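Local coordinates for protein serine protease inhibitor 2 (Anopheles gambiae, PDB 3PZF) that inhibits clip-domain serine proteases that activate phenoloxidases, and so holds back melanization in the mosquito hemolymph, at residues Leu27-Glu32 / Glu294-Pro299; Lys31-Phe34 / Asn40-Leu43; Gln233-Pro238 / Asn279-Thr284. All coordinates share one frame; numbering follows the deposited sequence. Where two conformers were deposited one is given.

Contact 1 (Leu27-Glu32 / Glu294-Pro299); sequences LMFVKE and EQLNEP
Helix 24-35 comes nearest to segment 294-299 at E32 and P299, whose CA atoms are 6.5 Å apart, and no hydrogen bond crosses between 27-32 and 294-299, so the contact rests on side-chain packing. F29 supplies most of it from the helix side. With chi1 at -170° its CG stands opposite the backbone N, and the ring is carried across toward the turn that leads out of strand 277-295. L296 comes up to the rim, near the ring plane, and places CD2 4.0 Å from CZ of F29; the two side chains run roughly perpendicular to each other. P299 meets the adjoining corner, its CB 3.8 Å from CE1 of F29. One turn of helix further on, E32 leans on the same proline with the aliphatic part of its chain: CG lies 4.1 Å from CB of P299 and 3.9 Å from its carbonyl O. A bend at chi2 (65°) turns the carboxylate of E32 away from the proline ring, so methylene carbon rather than charge faces it. Its OE2 is 5.7 Å from OE2 of E298, where the two like charges may weakly disfavour each other. Three of the four touching residues are buried. The arrangement is that of the serpin fold, its first helix packed where a strand of sheet A, the end of strand 277-295, runs into the short helix 297-302. Helix 45-58 supplies V48 against both F29 and L296, with L51 also on L296. L300 of helix 297-302 packs on F29, while backbone hydrogen bonds from E294 to Q335 and from L296 to I333 join segment 294-299 to strand 332-341.

Contact 2 (Lys31-Phe34 / Asn40-Leu43); sequences KEIF and NVVL
Two first torsions set V41 and F34 against each other. In V41 chi1 is 173°, which puts CG1 opposite the backbone N and out toward the helix; in F34 chi1 is -73°, which sets CG opposite the carbonyl carbon and lets the ring reach back to the strand. The result is an approach of 3.6 Å between CG1 of V41 and CE1 of F34, the shortest across this contact. The same methyl of V41 also meets CG2 of I33 at 3.9 Å, and the two neighbours reach it from directions about a right angle apart. L43, two residues along the strand, adds a second methyl to the ring: its CD2 is 3.9 Å from CE1 of F34. Its other methyl, CD1, makes a looser approach of 4.4 Å to CG1 of I33. All four residues are buried, and the nearest CA atoms, those of F34 and V41, are 6.9 Å apart. Strand alternation explains the pattern, since V41 and L43 direct their side chains at the helix while V42 points away and packs on A337 and I339 of strand 332-341. The backbone of V41 and L43 pairs with K391 and A389, and K391 NZ also hydrogen-bonds to the carbonyl O of F34. A first helix followed by a short turn and a strand that pairs with strand 386-392 near the C terminus is characteristic of the serpin fold, where this strand belongs to sheet B.

Contact 3 (Gln233-Pro238 / Asn279-Thr284); sequences QILRLP and NEVNVT
L235 and V283 meet tip to tip: each side chain extends from its own strand straight at the other, and the branched ends abut through their methyls. CD2 of L235 is received by both branches of the valine, 3.7 Å from CG1 and 3.8 Å from CG2 of V283, while CD1 of L235 lies 4.0 Å from that CG2. With chi1 at 171°, CG of L235 is anti to the backbone N, which directs the branch at V283; the CA atoms of the two residues are 8.8 Å apart. V281 touches more lightly, its CG1 4.5 Å from CD1 of L235. No hydrogen bond joins the two segments, and the backbones face each other through side chains rather than pairing. All three touching residues are buried and apolar. Here a face of sheet B (232-238) packs on sheet C (279-284), as in the serpin fold. F368 of strand 366-369 also packs on L235. Strand 232-238 lies between strands 211-227 and 244-251, with L235 hydrogen-bonded through its backbone to F248 and R236 to Y223; strand 277-295 pairs with both 211-227 and 366-369.

From the N terminus, helix 24-35 opens two contacts in succession. Contact 2 closes first, over a five-residue link, and ties the helix to strand 41-43. Contact 1 shares K31 and E32 with it but closes 262 residues on, at the end of strand 277-295. The loops of contacts 2 and 3 both fall within that of contact 1, in series with each other; contact 3 joins strand 232-238 to an earlier part of strand 277-295. Contacts 1 and 2 touch, CB of P299 being 3.4 Å from CD1 of I33, whereas the centres of contacts 1 and 3 are 29 Å apart, linked by the strand they share.

Contact 1 (Leu27-Glu32 / Glu294-Pro299)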
# COMPACT_ATOMS: atom_id res chain seq x y z
N LEU A 27 -7.10 5.84 4.55
CA LEU A 27 -8.40 5.72 3.91
C LEU A 27 -8.71 6.91 3.00
O LEU A 27 -9.22 6.72 1.91
CB LEU A 27 -9.50 5.53 4.95
CG LEU A 27 -9.34 4.22 5.73
CD1 LEU A 27 -10.39 4.04 6.82
CD2 LEU A 27 -9.39 3.05 4.76
N MET A 28 -8.40 8.12 3.45
CA MET A 28 -8.56 9.31 2.61
C MET A 28 -7.76 9.20 1.30
O MET A 28 -8.27 9.45 0.21
CB MET A 28 -8.14 10.57 3.40
CG MET A 28 -8.20 11.87 2.60
SD MET A 28 -7.55 13.31 3.51
CE MET A 28 -5.88 12.79 3.87
N PHE A 29 -6.51 8.77 1.39
CA PHE A 29 -5.66 8.74 0.21
C PHE A 29 -6.07 7.58 -0.73
O PHE A 29 -6.04 7.72 -1.95
CB PHE A 29 -4.20 8.54 0.64
CG PHE A 29 -3.21 8.72 -0.47
CD1 PHE A 29 -2.94 9.99 -0.96
CD2 PHE A 29 -2.54 7.63 -1.00
CE1 PHE A 29 -2.01 10.17 -1.99
CE2 PHE A 29 -1.60 7.80 -2.02
CZ PHE A 29 -1.34 9.07 -2.51
N VAL A 30 -6.41 6.45 -0.15
CA VAL A 30 -6.89 5.31 -0.94
C VAL A 30 -8.11 5.74 -1.74
O VAL A 30 -8.21 5.47 -2.94
CB VAL A 30 -7.23 4.13 -0.04
CG1 VAL A 30 -8.24 3.20 -0.73
CG2 VAL A 30 -5.95 3.35 0.32
N LYS A 31 -9.03 6.44 -1.10
CA LYS A 31 -10.27 6.83 -1.79
C LYS A 31 -9.98 7.75 -2.97
O LYS A 31 -10.61 7.65 -4.02
CB LYS A 31 -11.24 7.52 -0.84
CG LYS A 31 -11.87 6.61 0.18
CD LYS A 31 -13.14 7.26 0.68
CE LYS A 31 -13.27 7.20 2.17
NZ LYS A 31 -14.56 7.86 2.56
N GLU A 32 -9.01 8.65 -2.79
CA GLU A 32 -8.60 9.57 -3.85
C GLU A 32 -8.03 8.83 -5.05
O GLU A 32 -8.33 9.15 -6.19
CB GLU A 32 -7.55 10.56 -3.31
CG GLU A 32 -6.94 11.50 -4.35
CD GLU A 32 -7.95 12.47 -4.96
OE1 GLU A 32 -8.93 12.81 -4.28
OE2 GLU A 32 -7.76 12.88 -6.13
N GLU A 294 2.28 4.90 -9.77
CA GLU A 294 1.70 6.23 -9.88
C GLU A 294 2.67 7.29 -9.35
O GLU A 294 3.42 7.05 -8.41
CB GLU A 294 0.38 6.33 -9.11
CG GLU A 294 -0.31 7.68 -9.29
CD GLU A 294 -1.76 7.69 -8.86
OE1 GLU A 294 -2.09 6.99 -7.88
OE2 GLU A 294 -2.57 8.39 -9.51
N GLN A 295 2.61 8.46 -9.96
CA GLN A 295 3.33 9.60 -9.42
C GLN A 295 2.36 10.21 -8.41
O GLN A 295 1.20 10.47 -8.74
CB GLN A 295 3.69 10.57 -10.53
CG GLN A 295 4.27 11.85 -10.03
CD GLN A 295 4.62 12.79 -11.18
OE1 GLN A 295 5.19 12.36 -12.19
NE2 GLN A 295 4.24 14.05 -11.06
N LEU A 296 2.83 10.42 -7.18
CA LEU A 296 1.95 10.74 -6.06
C LEU A 296 1.74 12.25 -5.90
O LEU A 296 0.88 12.65 -5.11
CB LEU A 296 2.49 10.16 -4.74
CG LEU A 296 2.71 8.64 -4.71
CD1 LEU A 296 3.08 8.18 -3.26
CD2 LEU A 296 1.44 7.88 -5.20
N ASN A 297 2.47 13.08 -6.65
CA ASN A 297 2.31 14.54 -6.54
C ASN A 297 0.83 14.94 -6.61
O ASN A 297 0.30 15.63 -5.72
CB ASN A 297 3.08 15.30 -7.63
CG ASN A 297 4.58 15.09 -7.56
OD1 ASN A 297 5.05 13.99 -7.30
ND2 ASN A 297 5.36 16.16 -7.81
N GLU A 298 0.16 14.53 -7.68
CA GLU A 298 -1.19 15.01 -7.95
C GLU A 298 -2.19 14.55 -6.88
O GLU A 298 -2.90 15.38 -6.30
CB GLU A 298 -1.62 14.58 -9.36
CG GLU A 298 -3.14 14.56 -9.59
CD GLU A 298 -3.77 15.95 -9.51
OE1 GLU A 298 -3.07 16.91 -9.11
OE2 GLU A 298 -4.96 16.07 -9.86
N PRO A 299 -2.24 13.24 -6.59
CA PRO A 299 -3.18 12.82 -5.53
C PRO A 299 -2.87 13.41 -4.16
O PRO A 299 -3.81 13.68 -3.41
CB PRO A 299 -3.03 11.29 -5.51
CG PRO A 299 -1.78 10.98 -6.23
CD PRO A 299 -1.61 12.09 -7.25

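Contact 2 (Lys31-Phe34 / Asn40-Leu43)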
# COMPACT_ATOMS: atom_id res chain seq x y z
N LYS A 31 -9.03 6.44 -1.10
CA LYS A 31 -10.27 6.83 -1.79
C LYS A 31 -9.98 7.75 -2.97
O LYS A 31 -10.61 7.65 -4.02
CB LYS A 31 -11.24 7.52 -0.84
CG LYS A 31 -11.87 6.61 0.18
CD LYS A 31 -13.14 7.26 0.68
CE LYS A 31 -13.27 7.20 2.17
NZ LYS A 31 -14.56 7.86 2.56
N GLU A 32 -9.01 8.65 -2.79
CA GLU A 32 -8.60 9.57 -3.85
C GLU A 32 -8.03 8.83 -5.05
O GLU A 32 -8.33 9.15 -6.19
CB GLU A 32 -7.55 10.56 -3.31
CG GLU A 32 -6.94 11.50 -4.35
CD GLU A 32 -7.95 12.47 -4.96
OE1 GLU A 32 -8.93 12.81 -4.28
OE2 GLU A 32 -7.76 12.88 -6.13
N ILE A 33 -7.18 7.84 -4.80
CA ILE A 33 -6.61 7.08 -5.89
C ILE A 33 -7.71 6.28 -6.59
O ILE A 33 -7.82 6.32 -7.80
CB ILE A 33 -5.50 6.11 -5.39
CG1 ILE A 33 -4.38 6.87 -4.63
CG2 ILE A 33 -4.89 5.40 -6.55
CD1 ILE A 33 -3.78 7.98 -5.41
N PHE A 34 -8.53 5.56 -5.83
CA PHE A 34 -9.52 4.66 -6.44
C PHE A 34 -10.51 5.43 -7.33
O PHE A 34 -10.88 4.97 -8.41
CB PHE A 34 -10.31 3.89 -5.36
CG PHE A 34 -9.54 2.79 -4.67
CD1 PHE A 34 -8.18 2.58 -4.90
CD2 PHE A 34 -10.20 1.95 -3.77
CE1 PHE A 34 -7.49 1.55 -4.22
CE2 PHE A 34 -9.51 0.94 -3.10
CZ PHE A 34 -8.17 0.73 -3.31
N ASN A 40 -7.79 -2.03 -12.09
CA ASN A 40 -7.28 -2.56 -10.82
C ASN A 40 -6.32 -1.55 -10.24
O ASN A 40 -5.62 -0.85 -10.98
CB ASN A 40 -6.57 -3.90 -11.01
CG ASN A 40 -7.44 -4.94 -11.63
OD1 ASN A 40 -8.66 -4.88 -11.53
ND2 ASN A 40 -6.82 -5.95 -12.23
N VAL A 41 -6.26 -1.46 -8.91
CA VAL A 41 -5.34 -0.55 -8.25
C VAL A 41 -4.72 -1.32 -7.10
O VAL A 41 -5.42 -2.10 -6.45
CB VAL A 41 -6.05 0.68 -7.68
CG1 VAL A 41 -5.06 1.55 -6.83
CG2 VAL A 41 -6.66 1.55 -8.77
N VAL A 42 -3.43 -1.10 -6.82
CA VAL A 42 -2.87 -1.57 -5.54
C VAL A 42 -1.80 -0.55 -5.12
O VAL A 42 -1.03 -0.04 -5.95
CB VAL A 42 -2.29 -3.01 -5.66
CG1 VAL A 42 -1.12 -3.05 -6.63
CG2 VAL A 42 -1.87 -3.56 -4.30
N LEU A 43 -1.83 -0.17 -3.85
CA LEU A 43 -0.80 0.73 -3.34
C LEU A 43 -0.50 0.39 -1.87
O LEU A 43 -1.11 -0.51 -1.28
CB LEU A 43 -1.28 2.19 -3.48
CG LEU A 43 -2.45 2.54 -2.55
CD1 LEU A 43 -2.29 4.00 -2.03
CD2 LEU A 43 -3.81 2.36 -3.22

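Contact 3 (Gln233-Pro238 / Asn279-Thr284)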
# COMPACT_ATOMS: atom_id res chain seq x y z
N GLN A 233 -20.18 -7.37 2.04
CA GLN A 233 -19.65 -8.47 2.82
C GLN A 233 -18.20 -8.23 3.08
O GLN A 233 -17.48 -7.67 2.23
CB GLN A 233 -19.82 -9.79 2.07
CG GLN A 233 -21.29 -10.31 2.05
CD GLN A 233 -21.43 -11.43 1.04
OE1 GLN A 233 -21.26 -11.20 -0.17
NE2 GLN A 233 -21.72 -12.65 1.52
N ILE A 234 -17.75 -8.59 4.27
CA ILE A 234 -16.33 -8.48 4.56
C ILE A 234 -15.79 -9.84 4.98
O ILE A 234 -16.41 -10.54 5.77
CB ILE A 234 -16.08 -7.43 5.66
CG1 ILE A 234 -16.74 -6.10 5.24
CG2 ILE A 234 -14.61 -7.26 5.86
CD1 ILE A 234 -16.59 -4.97 6.25
N LEU A 235 -14.61 -10.18 4.48
CA LEU A 235 -13.99 -11.49 4.74
C LEU A 235 -12.52 -11.33 5.08
O LEU A 235 -11.83 -10.51 4.48
CB LEU A 235 -14.11 -12.38 3.47
CG LEU A 235 -13.34 -13.70 3.48
CD1 LEU A 235 -14.06 -14.78 4.33
CD2 LEU A 235 -13.17 -14.25 2.05
N ARG A 236 -12.02 -12.15 6.00
CA ARG A 236 -10.61 -12.15 6.37
C ARG A 236 -9.97 -13.49 6.02
O ARG A 236 -10.43 -14.52 6.52
CB ARG A 236 -10.48 -11.92 7.90
CG ARG A 236 -9.06 -12.11 8.45
CD ARG A 236 -9.11 -12.01 10.02
NE ARG A 236 -7.82 -12.25 10.67
CZ ARG A 236 -7.40 -13.44 11.07
NH1 ARG A 236 -8.15 -14.51 10.90
NH2 ARG A 236 -6.23 -13.54 11.70
N LEU A 237 -8.91 -13.46 5.20
CA LEU A 237 -8.07 -14.64 4.95
C LEU A 237 -6.68 -14.37 5.51
O LEU A 237 -5.96 -13.51 4.98
CB LEU A 237 -7.93 -14.94 3.45
CG LEU A 237 -9.25 -15.20 2.72
CD1 LEU A 237 -8.93 -15.64 1.25
CD2 LEU A 237 -10.12 -16.25 3.47
N PRO A 238 -6.31 -15.08 6.57
CA PRO A 238 -5.01 -14.88 7.23
C PRO A 238 -3.86 -15.52 6.45
O PRO A 238 -4.07 -16.53 5.79
CB PRO A 238 -5.19 -15.62 8.55
CG PRO A 238 -6.22 -16.68 8.25
CD PRO A 238 -7.18 -16.00 7.34
N ASN A 279 -17.13 -17.65 11.13
CA ASN A 279 -18.30 -18.31 10.55
C ASN A 279 -17.83 -19.42 9.59
O ASN A 279 -16.70 -19.36 9.08
CB ASN A 279 -19.11 -17.31 9.71
CG ASN A 279 -20.00 -16.41 10.53
OD1 ASN A 279 -19.62 -15.28 10.91
ND2 ASN A 279 -21.22 -16.87 10.77
N GLU A 280 -18.69 -20.40 9.31
CA GLU A 280 -18.43 -21.28 8.17
C GLU A 280 -18.74 -20.48 6.92
O GLU A 280 -19.82 -19.91 6.82
CB GLU A 280 -19.34 -22.50 8.25
CG GLU A 280 -18.70 -23.69 8.93
CD GLU A 280 -17.64 -24.34 8.06
OE1 GLU A 280 -17.83 -24.37 6.82
OE2 GLU A 280 -16.62 -24.81 8.61
N VAL A 281 -17.80 -20.40 5.97
CA VAL A 281 -18.04 -19.59 4.78
C VAL A 281 -17.56 -20.34 3.56
O VAL A 281 -16.49 -20.95 3.60
CB VAL A 281 -17.26 -18.26 4.81
CG1 VAL A 281 -17.69 -17.33 3.64
CG2 VAL A 281 -17.42 -17.57 6.17
N ASN A 282 -18.35 -20.31 2.51
CA ASN A 282 -17.88 -20.79 1.21
C ASN A 282 -17.38 -19.59 0.42
O ASN A 282 -18.16 -18.68 0.12
CB ASN A 282 -18.97 -21.51 0.41
CG ASN A 282 -18.42 -22.11 -0.88
OD1 ASN A 282 -18.24 -21.42 -1.87
ND2 ASN A 282 -18.11 -23.40 -0.84
N VAL A 283 -16.08 -19.59 0.12
CA VAL A 283 -15.40 -18.44 -0.44
C VAL A 283 -15.03 -18.74 -1.87
O VAL A 283 -14.38 -19.75 -2.15
CB VAL A 283 -14.05 -18.17 0.30
CG1 VAL A 283 -13.25 -17.06 -0.38
CG2 VAL A 283 -14.32 -17.83 1.78
N THR A 284 -15.49 -17.87 -2.78
CA THR A 284 -15.06 -17.89 -4.18
C THR A 284 -14.38 -16.56 -4.50
O THR A 284 -15.00 -15.50 -4.29
CB THR A 284 -16.27 -18.05 -5.15
OG1 THR A 284 -16.95 -19.27 -4.86
CG2 THR A 284 -15.80 -18.09 -6.63